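Local coordinates for INSIG protein homolog (Mycobacterium vanbaalenii PYR-1, PDB 4XU6) that binds diacylglycerol within the membrane as a homotrimeric bacterial relative of the Insig sterol-sensing proteins, at residues L11-A16 / P50-A55; L63-P68 / D121-A127; P70-A76 / L177-L181; A112-W116 / F169-V174. All blocks are in the same frame, centred on the assembly; numbering follows the deposited sequence.

Interaction 1 of 4, residues L11-A16 / P50-A55; sequences LFLLGA and PILVGA. With TDA (N-tridecanoic acid), chain E.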
loop_
_atom_site.group_PDB
_atom_site.type_symbol
_atom_site.label_atom_id
_atom_site.label_comp_id
_atom_site.label_asym_id
_atom_site.label_seq_id
_atom_site.Cartn_x
_atom_site.Cartn_y
_atom_site.Cartn_z
ATOM N N LEU A 11 11.872 3.850 22.695
ATOM C CA LEU A 11 11.963 4.368 21.328
ATOM C C LEU A 11 13.261 3.948 20.643
ATOM O O LEU A 11 13.263 3.620 19.447
ATOM C CB LEU A 11 11.824 5.891 21.315
ATOM C CG LEU A 11 10.471 6.403 21.805
ATOM C CD1 LEU A 11 10.417 7.916 21.729
ATOM C CD2 LEU A 11 9.333 5.779 20.989
ATOM N N PHE A 12 14.362 3.966 21.401
ATOM C CA PHE A 12 15.663 3.519 20.901
ATOM C C PHE A 12 15.585 2.068 20.439
ATOM O O PHE A 12 16.073 1.733 19.364
ATOM C CB PHE A 12 16.746 3.663 21.988
ATOM C CG PHE A 12 18.089 3.082 21.601
ATOM C CD1 PHE A 12 19.036 3.861 20.945
ATOM C CD2 PHE A 12 18.400 1.755 21.894
ATOM C CE1 PHE A 12 20.278 3.337 20.578
ATOM C CE2 PHE A 12 19.635 1.213 21.533
ATOM C CZ PHE A 12 20.578 2.006 20.872
ATOM N N LEU A 13 14.991 1.210 21.270
ATOM C CA LEU A 13 14.883 -0.214 20.951
ATOM C C LEU A 13 13.954 -0.461 19.768
ATOM O O LEU A 13 14.231 -1.303 18.921
ATOM C CB LEU A 13 14.390 -1.006 22.166
ATOM C CG LEU A 13 15.335 -1.011 23.373
ATOM C CD1 LEU A 13 14.694 -1.715 24.562
ATOM C CD2 LEU A 13 16.680 -1.647 23.017
ATOM N N LEU A 14 12.841 0.268 19.730
ATOM C CA LEU A 14 11.908 0.193 18.609
ATOM C C LEU A 14 12.622 0.502 17.296
ATOM O O LEU A 14 12.515 -0.251 16.318
ATOM C CB LEU A 14 10.767 1.194 18.825
ATOM C CG LEU A 14 9.451 0.944 18.107
ATOM C CD1 LEU A 14 8.897 -0.400 18.546
ATOM C CD2 LEU A 14 8.446 2.056 18.422
ATOM N N GLY A 15 13.345 1.620 17.270
ATOM C CA GLY A 15 14.087 2.016 16.089
ATOM C C GLY A 15 15.165 1.011 15.705
ATOM O O GLY A 15 15.361 0.706 14.522
ATOM N N ALA A 16 15.868 0.492 16.708
ATOM C CA ALA A 16 16.919 -0.499 16.476
ATOM C C ALA A 16 16.377 -1.781 15.841
ATOM O O ALA A 16 16.982 -2.320 14.913
ATOM C CB ALA A 16 17.652 -0.826 17.783
ATOM N N PRO A 50 22.203 -0.346 14.215
ATOM C CA PRO A 50 20.969 -0.182 14.990
ATOM C C PRO A 50 21.116 0.862 16.098
ATOM O O PRO A 50 20.116 1.441 16.519
ATOM C CB PRO A 50 20.734 -1.573 15.599
ATOM C CG PRO A 50 22.100 -2.234 15.600
ATOM C CD PRO A 50 22.759 -1.712 14.350
ATOM N N ILE A 51 22.339 1.107 16.564
ATOM C CA ILE A 51 22.539 2.156 17.562
ATOM C C ILE A 51 22.309 3.535 16.939
ATOM O O ILE A 51 21.656 4.385 17.545
ATOM C CB ILE A 51 23.944 2.097 18.212
ATOM C CG1 ILE A 51 24.157 0.749 18.905
ATOM C CG2 ILE A 51 24.120 3.237 19.214
ATOM C CD1 ILE A 51 25.573 0.565 19.470
ATOM N N LEU A 52 22.833 3.757 15.733
ATOM C CA LEU A 52 22.596 5.033 15.046
ATOM C C LEU A 52 21.108 5.288 14.792
ATOM O O LEU A 52 20.600 6.364 15.099
ATOM C CB LEU A 52 23.344 5.112 13.718
ATOM C CG LEU A 52 24.837 5.448 13.709
ATOM C CD1 LEU A 52 25.304 5.659 12.281
ATOM C CD2 LEU A 52 25.113 6.691 14.560
ATOM N N VAL A 53 20.410 4.310 14.219
ATOM C CA VAL A 53 18.994 4.504 13.900
ATOM C C VAL A 53 18.145 4.603 15.170
ATOM O O VAL A 53 17.207 5.404 15.253
ATOM C CB VAL A 53 18.448 3.390 12.977
ATOM C CG1 VAL A 53 16.947 3.627 12.682
ATOM C CG2 VAL A 53 19.262 3.324 11.677
ATOM N N GLY A 54 18.480 3.790 16.168
ATOM C CA GLY A 54 17.779 3.829 17.438
ATOM C C GLY A 54 17.935 5.193 18.095
ATOM O O GLY A 54 16.979 5.757 18.643
ATOM N N ALA A 55 19.148 5.732 18.034
ATOM C CA ALA A 55 19.427 7.045 18.620
ATOM C C ALA A 55 18.689 8.155 17.863
ATOM O O ALA A 55 18.181 9.112 18.465
ATOM C CB ALA A 55 20.925 7.305 18.624
HETATM O O21 TDA E . 19.024 2.315 3.796
HETATM O O22 TDA E . 21.059 2.193 4.918
HETATM C C21 TDA E . 19.865 2.489 4.979
HETATM C C22 TDA E . 19.274 2.954 6.277
HETATM C C23 TDA E . 17.886 3.569 6.076
HETATM C C24 TDA E . 17.222 3.888 7.415
HETATM C C25 TDA E . 15.886 4.606 7.216
HETATM C C26 TDA E . 15.191 4.913 8.539
HETATM C C27 TDA E . 14.731 3.601 9.157
HETATM C C28 TDA E . 13.998 3.808 10.463
HETATM C C29 TDA E . 13.712 2.457 11.098
HETATM C C30 TDA E . 12.928 2.689 12.376
HETATM C C31 TDA E . 11.547 3.234 12.044
HETATM C C32 TDA E . 10.674 3.297 13.292
HETATM C C33 TDA E . 9.562 4.324 13.128
#
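Phe-12 and Gly-54 bring helices 5-29 and 48-64 into close backbone contact, their CA atoms 4.1 Å apart. The axes of the segments 11-16 and 50-55 approach to 7.1 Å, and their N-to-C directions differ by 128°. Ala-16 pairs with Pro-50 one turn further on. No conventional hydrogen bond joins the segments. Instead, Phe-12 CA points its hydrogen at Gly-54 O, a CA-H...O contact of 3.4 Å with an angle of 163° at the hydrogen. Gly-54 CA in turn lies 3.3 Å from Phe-12 O. Gly-15 and Gly-54 both present bare backbone to the partner helix, which permits this closeness.

The Phe-12 side chain reaches over the other helix. Its CG is anti to the backbone N (chi1 174°), which carries the ring onto the backbone of Ile-51, Gly-54 and Ala-55. The ring meets that backbone obliquely. Phe-12 CE1 lies 3.5 Å from Ile-51 O, and CE1 and CZ touch the CG2 branch of Ile-51. Further along, the methyl of Ala-16 rests on Pro-50 CB at 3.9 Å.

Gly-15 and Val-53 belong to the lipid pocket. Val-53 CG1 sits 3.7 Å from C28 of the tridecanoic acid chain, and Gly-15 O is near C30. This is glycine-mediated packing of transmembrane helices with CA-H...O contact, and here it forms part of the wall of the acyl-chain pocket.

Interaction 2 of 4, residues L63-P68 / D121-A127; sequences LRLHLP and DGPGAAA. Unlike the reference sequence in segment 121-127: Ala-127 (reference Cys).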
loop_
_atom_site.group_PDB
_atom_site.type_symbol
_atom_site.label_atom_id
_atom_site.label_comp_id
_atom_site.label_asym_id
_atom_site.label_seq_id
_atom_site.Cartn_x
_atom_site.Cartn_y
_atom_site.Cartn_z
ATOM N N LEU A 63 12.976 15.936 19.657
ATOM C CA LEU A 63 12.874 17.163 18.859
ATOM C C LEU A 63 11.432 17.654 18.715
ATOM O O LEU A 63 11.151 18.846 18.900
ATOM C CB LEU A 63 13.501 16.969 17.469
ATOM C CG LEU A 63 13.315 18.091 16.434
ATOM C CD1 LEU A 63 13.901 19.421 16.930
ATOM C CD2 LEU A 63 13.914 17.711 15.076
ATOM N N ARG A 64 10.520 16.739 18.381
ATOM C CA ARG A 64 9.111 17.090 18.216
ATOM C C ARG A 64 8.546 17.736 19.484
ATOM O O ARG A 64 7.755 18.677 19.413
ATOM C CB ARG A 64 8.272 15.853 17.835
ATOM C CG ARG A 64 6.758 16.108 17.834
ATOM C CD ARG A 64 6.417 17.171 16.793
ATOM N NE ARG A 64 4.994 17.526 16.715
ATOM C CZ ARG A 64 4.440 18.556 17.358
ATOM N NH1 ARG A 64 5.175 19.315 18.167
ATOM N NH2 ARG A 64 3.148 18.826 17.202
ATOM N N LEU A 65 8.965 17.236 20.643
ATOM C CA LEU A 65 8.478 17.777 21.911
ATOM C C LEU A 65 8.998 19.193 22.211
ATOM O O LEU A 65 8.557 19.835 23.168
ATOM C CB LEU A 65 8.787 16.821 23.062
ATOM C CG LEU A 65 8.154 15.430 22.938
ATOM C CD1 LEU A 65 8.565 14.557 24.107
ATOM C CD2 LEU A 65 6.630 15.533 22.840
ATOM N N HIS A 66 9.922 19.679 21.392
ATOM C CA HIS A 66 10.409 21.049 21.526
ATOM C C HIS A 66 9.793 21.957 20.463
ATOM O O HIS A 66 10.068 23.161 20.420
ATOM C CB HIS A 66 11.940 21.083 21.451
ATOM C CG HIS A 66 12.610 20.471 22.642
ATOM N ND1 HIS A 66 13.009 21.213 23.733
ATOM C CD2 HIS A 66 12.938 19.187 22.919
ATOM C CE1 HIS A 66 13.555 20.413 24.633
ATOM N NE2 HIS A 66 13.525 19.179 24.162
ATOM N N LEU A 67 8.953 21.376 19.609
ATOM C CA LEU A 67 8.296 22.128 18.544
ATOM C C LEU A 67 6.867 22.438 18.985
ATOM O O LEU A 67 6.357 21.798 19.910
ATOM C CB LEU A 67 8.336 21.337 17.224
ATOM C CG LEU A 67 9.734 20.988 16.698
ATOM C CD1 LEU A 67 9.657 20.114 15.463
ATOM C CD2 LEU A 67 10.546 22.245 16.395
ATOM N N PRO A 68 6.220 23.437 18.346
ATOM C CA PRO A 68 4.930 23.907 18.867
ATOM C C PRO A 68 3.848 22.825 18.967
ATOM O O PRO A 68 3.763 21.941 18.106
ATOM C CB PRO A 68 4.504 24.969 17.844
ATOM C CG PRO A 68 5.783 25.448 17.230
ATOM C CD PRO A 68 6.651 24.217 17.167
ATOM N N ASP A 121 1.673 16.085 11.301
ATOM C CA ASP A 121 1.271 17.486 11.326
ATOM C C ASP A 121 2.430 18.342 10.820
ATOM O O ASP A 121 3.412 17.805 10.308
ATOM C CB ASP A 121 0.788 17.908 12.723
ATOM C CG ASP A 121 1.849 17.727 13.809
ATOM O OD1 ASP A 121 2.946 17.203 13.532
ATOM O OD2 ASP A 121 1.573 18.103 14.967
ATOM N N GLY A 122 2.320 19.662 10.943
ATOM C CA GLY A 122 3.383 20.544 10.480
ATOM C C GLY A 122 4.739 20.283 11.128
ATOM O O GLY A 122 5.718 20.071 10.438
ATOM N N PRO A 123 4.803 20.319 12.469
ATOM C CA PRO A 123 6.074 20.010 13.138
ATOM C C PRO A 123 6.609 18.610 12.805
ATOM O O PRO A 123 7.822 18.441 12.727
ATOM C CB PRO A 123 5.711 20.098 14.616
ATOM C CG PRO A 123 4.628 21.173 14.641
ATOM C CD PRO A 123 3.813 20.889 13.400
ATOM N N GLY A 124 5.722 17.636 12.617
ATOM C CA GLY A 124 6.136 16.299 12.204
ATOM C C GLY A 124 6.824 16.301 10.852
ATOM O O GLY A 124 7.820 15.607 10.640
ATOM N N ALA A 125 6.297 17.087 9.920
ATOM C CA ALA A 125 6.944 17.236 8.628
ATOM C C ALA A 125 8.307 17.912 8.781
ATOM O O ALA A 125 9.239 17.600 8.052
ATOM C CB ALA A 125 6.063 18.013 7.668
ATOM N N ALA A 126 8.414 18.844 9.727
ATOM C CA ALA A 126 9.680 19.534 9.966
ATOM C C ALA A 126 10.752 18.537 10.413
ATOM O O ALA A 126 11.871 18.542 9.908
ATOM C CB ALA A 126 9.499 20.647 11.010
ATOM N N ALA A 127 10.392 17.687 11.367
ATOM C CA ALA A 127 11.275 16.620 11.829
ATOM C C ALA A 127 11.614 15.699 10.658
ATOM O O ALA A 127 12.764 15.284 10.488
ATOM C CB ALA A 127 10.606 15.839 12.961
HETATM O O HOH W 1 4.220 15.276 15.021
#
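Arg-64 extends toward Asp-121 with CG anti to the backbone N (chi1 172°), then bends at chi2 (62°), which lays the guanidinium over the ring of Pro-123. Asp-121 holds CG between its own N and carbonyl carbon, so its carboxylate can meet both the arginine and its own helix start. Arg-64 NH2 donates to the syn side of Asp-121 OD2 at 2.8 Å, a salt bridge with the two planes 38° apart. Asp-121 OD1 caps helix 122-144 by accepting from Gly-124 N at 3.0 Å. A water bridges Arg-64 NE and Asp-121 OD1.

Pro-123 CB lies over the centre of one guanidinium face, 3.4 Å from Arg-64 CZ. Arg-64 NH1 also donates to Pro-68 O, from above the carbonyl plane. Leu-67 CB packs on Pro-123 CB at 3.9 Å, and Leu-63 CD2 reaches Ala-127, which differs from the reference cysteine.

Arg-64 NH2 bonds Ala-69 O as well. The buried guanidinium is thus held by a carboxylate, backbone carbonyls and water. Its charge probably favours the ionised form of Asp-121, and the N-cap bond would add to this. The ion pair, water and Pro-123 link the C-terminal part of helix 48-64 to the start of helix 122-144.

Interaction 3 of 4, residues P70-A76 / L177-L181; sequences PRDGVTA and LLGEL. With BOG (octyl beta-D-glucopyranoside), chain D; BOG (octyl beta-D-glucopyranoside), chain B.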
loop_
_atom_site.group_PDB
_atom_site.type_symbol
_atom_site.label_atom_id
_atom_site.label_comp_id
_atom_site.label_asym_id
_atom_site.label_seq_id
_atom_site.Cartn_x
_atom_site.Cartn_y
_atom_site.Cartn_z
ATOM N N PRO A 70 2.628 19.878 20.706
ATOM C CA PRO A 70 2.551 18.420 20.553
ATOM C C PRO A 70 1.117 17.978 20.752
ATOM O O PRO A 70 0.448 18.484 21.659
ATOM C CB PRO A 70 3.417 17.899 21.702
ATOM C CG PRO A 70 4.386 19.020 21.982
ATOM C CD PRO A 70 3.580 20.271 21.762
ATOM N N ARG A 71 0.645 17.067 19.907
ATOM C CA ARG A 71 -0.758 16.687 19.925
ATOM C C ARG A 71 -1.037 15.734 21.071
ATOM O O ARG A 71 -0.333 14.742 21.248
ATOM C CB ARG A 71 -1.144 16.049 18.589
ATOM C CG ARG A 71 -1.065 17.010 17.418
ATOM C CD ARG A 71 -1.193 16.263 16.093
ATOM N NE ARG A 71 -0.061 15.365 15.879
ATOM C CZ ARG A 71 0.049 14.545 14.838
ATOM N NH1 ARG A 71 -0.912 14.503 13.919
ATOM N NH2 ARG A 71 1.115 13.768 14.722
ATOM N N ASP A 72 -2.060 16.035 21.864
ATOM C CA ASP A 72 -2.398 15.178 22.995
ATOM C C ASP A 72 -3.314 14.033 22.565
ATOM O O ASP A 72 -3.559 13.106 23.332
ATOM C CB ASP A 72 -3.047 15.994 24.106
ATOM N N GLY A 73 -3.821 14.098 21.340
ATOM C CA GLY A 73 -4.808 13.127 20.895
ATOM C C GLY A 73 -4.244 11.925 20.151
ATOM O O GLY A 73 -5.002 11.121 19.598
ATOM N N VAL A 74 -2.920 11.793 20.140
ATOM C CA VAL A 74 -2.253 10.686 19.435
ATOM C C VAL A 74 -2.523 9.338 20.109
ATOM O O VAL A 74 -2.571 9.246 21.333
ATOM C CB VAL A 74 -0.730 10.951 19.316
ATOM C CG1 VAL A 74 0.025 9.704 18.854
ATOM C CG2 VAL A 74 -0.493 12.102 18.355
ATOM N N THR A 75 -2.707 8.286 19.311
ATOM C CA THR A 75 -3.094 6.995 19.863
ATOM C C THR A 75 -2.064 5.917 19.568
ATOM O O THR A 75 -1.227 6.070 18.676
ATOM C CB THR A 75 -4.422 6.535 19.265
ATOM O OG1 THR A 75 -4.240 6.336 17.863
ATOM C CG2 THR A 75 -5.489 7.589 19.477
ATOM N N ALA A 76 -2.138 4.818 20.310
ATOM C CA ALA A 76 -1.222 3.704 20.098
ATOM C C ALA A 76 -1.375 3.098 18.700
ATOM O O ALA A 76 -0.395 2.632 18.117
ATOM C CB ALA A 76 -1.418 2.638 21.159
ATOM N N LEU A 177 5.735 11.461 15.874
ATOM C CA LEU A 177 4.467 10.978 16.407
ATOM C C LEU A 177 4.694 10.109 17.644
ATOM O O LEU A 177 3.906 10.159 18.601
ATOM C CB LEU A 177 3.710 10.190 15.333
ATOM C CG LEU A 177 2.401 9.498 15.709
ATOM C CD1 LEU A 177 1.301 10.506 15.714
ATOM C CD2 LEU A 177 2.096 8.402 14.702
ATOM N N LEU A 178 5.765 9.317 17.629
ATOM C CA LEU A 178 6.089 8.486 18.789
ATOM C C LEU A 178 6.424 9.345 20.016
ATOM O O LEU A 178 6.082 8.982 21.134
ATOM C CB LEU A 178 7.251 7.544 18.481
ATOM C CG LEU A 178 6.919 6.412 17.510
ATOM C CD1 LEU A 178 8.176 5.653 17.094
ATOM C CD2 LEU A 178 5.917 5.482 18.169
ATOM N N GLY A 179 7.107 10.462 19.802
ATOM C CA GLY A 179 7.377 11.398 20.891
ATOM C C GLY A 179 6.102 11.984 21.475
ATOM O O GLY A 179 5.956 12.076 22.697
ATOM N N GLU A 180 5.172 12.377 20.607
ATOM C CA GLU A 180 3.882 12.883 21.063
ATOM C C GLU A 180 3.143 11.816 21.858
ATOM O O GLU A 180 2.539 12.106 22.898
ATOM C CB GLU A 180 3.021 13.341 19.880
ATOM C CG GLU A 180 3.590 14.518 19.114
ATOM C CD GLU A 180 2.825 14.810 17.842
ATOM O OE1 GLU A 180 2.968 14.045 16.866
ATOM O OE2 GLU A 180 2.098 15.825 17.806
ATOM N N LEU A 181 3.185 10.579 21.373
ATOM C CA LEU A 181 2.517 9.484 22.072
ATOM C C LEU A 181 3.124 9.216 23.447
ATOM O O LEU A 181 2.400 8.942 24.401
ATOM C CB LEU A 181 2.558 8.190 21.252
ATOM C CG LEU A 181 1.906 6.987 21.946
ATOM C CD1 LEU A 181 0.453 7.275 22.272
ATOM C CD2 LEU A 181 2.020 5.740 21.093
HETATM C C1 BOG D . -7.423 5.467 13.479
HETATM O O1 BOG D . -6.663 5.131 12.327
HETATM C C2 BOG D . -8.548 4.462 13.648
HETATM O O2 BOG D . -9.302 4.329 12.434
HETATM C C3 BOG D . -9.448 4.931 14.776
HETATM O O3 BOG D . -10.431 3.919 15.036
HETATM C C4 BOG D . -8.657 5.168 16.058
HETATM O O4 BOG D . -9.320 6.165 16.847
HETATM C C5 BOG D . -7.200 5.607 15.896
HETATM O O5 BOG D . -6.587 5.357 14.625
HETATM C C6 BOG D . -6.440 4.790 16.920
HETATM O O6 BOG D . -7.026 3.484 17.011
HETATM C "C1'" BOG D . -5.280 4.988 12.647
HETATM C "C2'" BOG D . -4.495 5.057 11.352
HETATM C "C3'" BOG D . -3.365 4.047 11.380
HETATM C "C4'" BOG D . -3.018 3.643 9.955
HETATM C "C5'" BOG D . -1.696 4.258 9.519
HETATM C "C6'" BOG D . -1.576 4.259 8.007
HETATM C "C7'" BOG D . -0.281 4.928 7.572
HETATM C "C8'" BOG D . -0.194 4.955 6.058
HETATM C C1 BOG B . 6.377 5.130 31.176
HETATM O O1 BOG B . 6.900 5.243 29.856
HETATM C C2 BOG B . 5.756 6.467 31.612
HETATM O O2 BOG B . 6.757 7.493 31.570
HETATM C C3 BOG B . 5.185 6.358 33.014
HETATM O O3 BOG B . 4.477 7.561 33.338
HETATM C C4 BOG B . 4.219 5.182 33.076
HETATM O O4 BOG B . 3.796 5.003 34.433
HETATM C C5 BOG B . 4.863 3.899 32.540
HETATM O O5 BOG B . 5.384 4.105 31.223
HETATM C C6 BOG B . 3.872 2.735 32.515
HETATM O O6 BOG B . 2.780 3.022 31.635
HETATM C "C1'" BOG B . 7.309 3.996 29.271
HETATM C "C2'" BOG B . 7.433 4.219 27.764
HETATM C "C3'" BOG B . 6.812 3.118 26.926
HETATM C "C4'" BOG B . 5.788 3.693 25.957
HETATM C "C5'" BOG B . 6.401 4.248 24.678
HETATM C "C6'" BOG B . 5.671 3.647 23.474
HETATM C "C7'" BOG B . 5.996 4.375 22.173
HETATM C "C8'" BOG B . 5.487 5.802 22.217
HETATM O O HOH W 2 1.584 14.644 23.032
#
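Arg-71 and Glu-180 make the polar part of this contact. Arg-71 grips the carboxylate side-on with two nitrogens. NE donates to Glu-180 OE2 at 2.9 Å, and NH2 donates to Glu-180 OE1 at 2.8 Å with an N-H...O angle of 170°. Both acceptors lie in the guanidinium plane and are met on their syn sides. The two flat groups are turned by 23°. The backbone joins in, as Arg-71 N gives a third bond of 2.8 Å to the anti side of Glu-180 OE2. OE2 therefore takes two donors, and both reach it from the same face of the carboxylate. The bend of Arg-71 at chi3 (-65°) turns the NE/NH2 edge of the guanidinium to the carboxylate. These bonds fix the carboxylate at both oxygens. They would probably favour its charged form. Arg-71 NH2 also bonds Leu-119 O. A water links Arg-71 O to Glu-180 O.

This is a bidentate salt bridge. It ties the loop between transmembrane helices 48-64 and 76-96 to the last transmembrane helix, 164-184, away from the annotated lipid-binding residues.

The apolar part lies nearer helix 76-96. Val-74 points into the partner helix and sits between two leucines. Its CG1 meets Leu-177 CD1 at 3.5 Å, a tight contact, and Leu-181 CB at 3.8 Å. Its CG2 lies against Glu-180 CB. Leu-177 CD1 also lies 3.4 Å from Arg-71 NH2. Leu-181 CD1 packs on the backbone of Val-74 and Thr-75, while CD2 touches Ala-76 CA. The octyl C8' of a bound octyl glucoside rests 3.6 Å from Leu-181 CD2.

Interaction 4 of 4, residues A112-W116 / F169-V174; sequences AAITW and FAFGVV. With TDA (N-tridecanoic acid), chain E.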
loop_
_atom_site.group_PDB
_atom_site.type_symbol
_atom_site.label_atom_id
_atom_site.label_comp_id
_atom_site.label_asym_id
_atom_site.label_seq_id
_atom_site.Cartn_x
_atom_site.Cartn_y
_atom_site.Cartn_z
ATOM N N ALA A 112 5.434 7.845 1.539
ATOM C CA ALA A 112 5.787 8.837 2.549
ATOM C C ALA A 112 4.749 9.960 2.648
ATOM O O ALA A 112 4.416 10.413 3.743
ATOM C CB ALA A 112 7.175 9.420 2.256
ATOM N N ALA A 113 4.252 10.418 1.503
ATOM C CA ALA A 113 3.228 11.463 1.493
ATOM C C ALA A 113 1.947 10.969 2.153
ATOM O O ALA A 113 1.311 11.697 2.922
ATOM C CB ALA A 113 2.944 11.931 0.069
ATOM N N ILE A 114 1.556 9.735 1.846
ATOM C CA ILE A 114 0.336 9.184 2.431
ATOM C C ILE A 114 0.490 9.018 3.945
ATOM O O ILE A 114 -0.419 9.351 4.713
ATOM C CB ILE A 114 -0.067 7.863 1.762
ATOM C CG1 ILE A 114 -0.611 8.139 0.349
ATOM C CG2 ILE A 114 -1.125 7.130 2.593
ATOM C CD1 ILE A 114 -0.637 6.915 -0.563
ATOM N N THR A 115 1.649 8.523 4.368
ATOM C CA THR A 115 1.951 8.390 5.798
ATOM C C THR A 115 1.794 9.730 6.518
ATOM O O THR A 115 1.135 9.816 7.555
ATOM C CB THR A 115 3.385 7.833 6.010
ATOM O OG1 THR A 115 3.491 6.576 5.346
ATOM C CG2 THR A 115 3.688 7.629 7.500
ATOM N N TRP A 116 2.377 10.782 5.951
ATOM C CA TRP A 116 2.263 12.101 6.552
ATOM C C TRP A 116 0.822 12.633 6.530
ATOM O O TRP A 116 0.351 13.206 7.520
ATOM C CB TRP A 116 3.205 13.112 5.886
ATOM C CG TRP A 116 3.065 14.453 6.535
ATOM C CD1 TRP A 116 3.540 14.832 7.763
ATOM C CD2 TRP A 116 2.344 15.577 6.020
ATOM N NE1 TRP A 116 3.160 16.133 8.036
ATOM C CE2 TRP A 116 2.429 16.612 6.978
ATOM C CE3 TRP A 116 1.630 15.810 4.840
ATOM C CZ2 TRP A 116 1.834 17.865 6.784
ATOM C CZ3 TRP A 116 1.048 17.055 4.644
ATOM C CH2 TRP A 116 1.149 18.063 5.612
ATOM N N PHE A 169 12.256 10.746 5.444
ATOM C CA PHE A 169 11.189 11.701 5.759
ATOM C C PHE A 169 10.046 11.019 6.522
ATOM O O PHE A 169 9.608 11.504 7.558
ATOM C CB PHE A 169 10.652 12.374 4.490
ATOM C CG PHE A 169 9.464 13.273 4.750
ATOM C CD1 PHE A 169 9.650 14.589 5.171
ATOM C CD2 PHE A 169 8.166 12.787 4.617
ATOM C CE1 PHE A 169 8.549 15.416 5.431
ATOM C CE2 PHE A 169 7.065 13.602 4.866
ATOM C CZ PHE A 169 7.257 14.918 5.282
ATOM N N ALA A 170 9.574 9.887 6.004
ATOM C CA ALA A 170 8.510 9.130 6.659
ATOM C C ALA A 170 8.939 8.671 8.049
ATOM O O ALA A 170 8.159 8.720 8.984
ATOM C CB ALA A 170 8.086 7.923 5.795
ATOM N N PHE A 171 10.181 8.215 8.171
ATOM C CA PHE A 171 10.759 7.870 9.470
ATOM C C PHE A 171 10.653 9.048 10.465
ATOM O O PHE A 171 10.162 8.882 11.587
ATOM C CB PHE A 171 12.215 7.400 9.259
ATOM C CG PHE A 171 13.043 7.319 10.529
ATOM C CD1 PHE A 171 12.572 6.659 11.661
ATOM C CD2 PHE A 171 14.309 7.888 10.564
ATOM C CE1 PHE A 171 13.352 6.586 12.826
ATOM C CE2 PHE A 171 15.103 7.819 11.712
ATOM C CZ PHE A 171 14.634 7.161 12.836
ATOM N N GLY A 172 11.092 10.233 10.054
ATOM C CA GLY A 172 10.998 11.403 10.922
ATOM C C GLY A 172 9.573 11.755 11.345
ATOM O O GLY A 172 9.316 12.083 12.510
ATOM N N VAL A 173 8.636 11.704 10.401
ATOM C CA VAL A 173 7.232 11.945 10.728
ATOM C C VAL A 173 6.728 10.986 11.815
ATOM O O VAL A 173 6.045 11.389 12.768
ATOM C CB VAL A 173 6.342 11.802 9.474
ATOM C CG1 VAL A 173 4.859 11.826 9.858
ATOM C CG2 VAL A 173 6.660 12.900 8.470
ATOM N N VAL A 174 7.066 9.709 11.670
ATOM C CA VAL A 174 6.591 8.712 12.617
ATOM C C VAL A 174 7.328 8.802 13.968
ATOM O O VAL A 174 6.718 8.620 15.013
ATOM C CB VAL A 174 6.626 7.288 12.001
ATOM C CG1 VAL A 174 6.317 6.231 13.050
ATOM C CG2 VAL A 174 5.620 7.217 10.836
HETATM O O21 TDA E . 19.024 2.315 3.796
HETATM O O22 TDA E . 21.059 2.193 4.918
HETATM C C21 TDA E . 19.865 2.489 4.979
HETATM C C22 TDA E . 19.274 2.954 6.277
HETATM C C23 TDA E . 17.886 3.569 6.076
HETATM C C24 TDA E . 17.222 3.888 7.415
HETATM C C25 TDA E . 15.886 4.606 7.216
HETATM C C26 TDA E . 15.191 4.913 8.539
HETATM C C27 TDA E . 14.731 3.601 9.157
HETATM C C28 TDA E . 13.998 3.808 10.463
HETATM C C29 TDA E . 13.712 2.457 11.098
HETATM C C30 TDA E . 12.928 2.689 12.376
HETATM C C31 TDA E . 11.547 3.234 12.044
HETATM C C32 TDA E . 10.674 3.297 13.292
HETATM C C33 TDA E . 9.562 4.324 13.128
#
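Trp-116 and Phe-169 form the aromatic part of the contact. Their rings are oblique, with planes at 59° and the centroids of the indole five-membered ring and the phenyl ring 6.0 Å apart. The closer approach comes from Trp-116 CB, which meets the edge of the Phe-169 ring at Phe-169 CE2, 4.0 Å away. Ala-112 CB lies at the same ring's edge, near CD2. With chi1 at 175°, Phe-169 swings its ring away from its own N, out toward helix 101-119.

Methyl contacts make up the rest. Val-173 CG2 touches Trp-116 CD1 at 3.7 Å and also covers one face of the Phe-169 ring. Ala-112 CB and Ala-170 CB meet at 3.9 Å, where the backbones are nearest. Thr-115 turns its methyl CG2 to Val-174 CG2, also 3.9 Å away. Its hydroxyl OG1 bonds Ala-111 O within its own helix.

No hydrogen bond crosses between the segments. Trp-116 NE1 instead bonds Asp-121 O.

Phe-171 points away from helix 101-119 and turns one ring face to the tridecanoic acid, with CD1 3.4 Å from C28. Val-174 serves both sides, its CG2 on Thr-115 and its CG1 on C33.

The two segments run nearly parallel, at 14°. Helix 164-184 lies between helix 101-119 and the lipid chain, while helix 122-144 borders Trp-116 and Phe-169. Trp-116 also packs on Cys-77 of the third subunit, an engineered cysteine.

From the N terminus, interaction 1 comes first and joins transmembrane helices 5-29 and 48-64, closing a short loop through residues 17-49. Interaction 2 follows at the far end of helix 48-64 and closes a loop of 52 residues onto helix 122-144. Interaction 3 opens just after residue 68 and closes on helix 164-184, so it crosses interaction 2. Interaction 4 starts on helix 101-119, also crosses interaction 2, and lies within the span of interaction 3. Interactions 2 and 3 meet through weak, long ion pairs between their charged residues. Interactions 1 and 4 meet at Val-53 and Phe-171 and border the same tridecanoic acid.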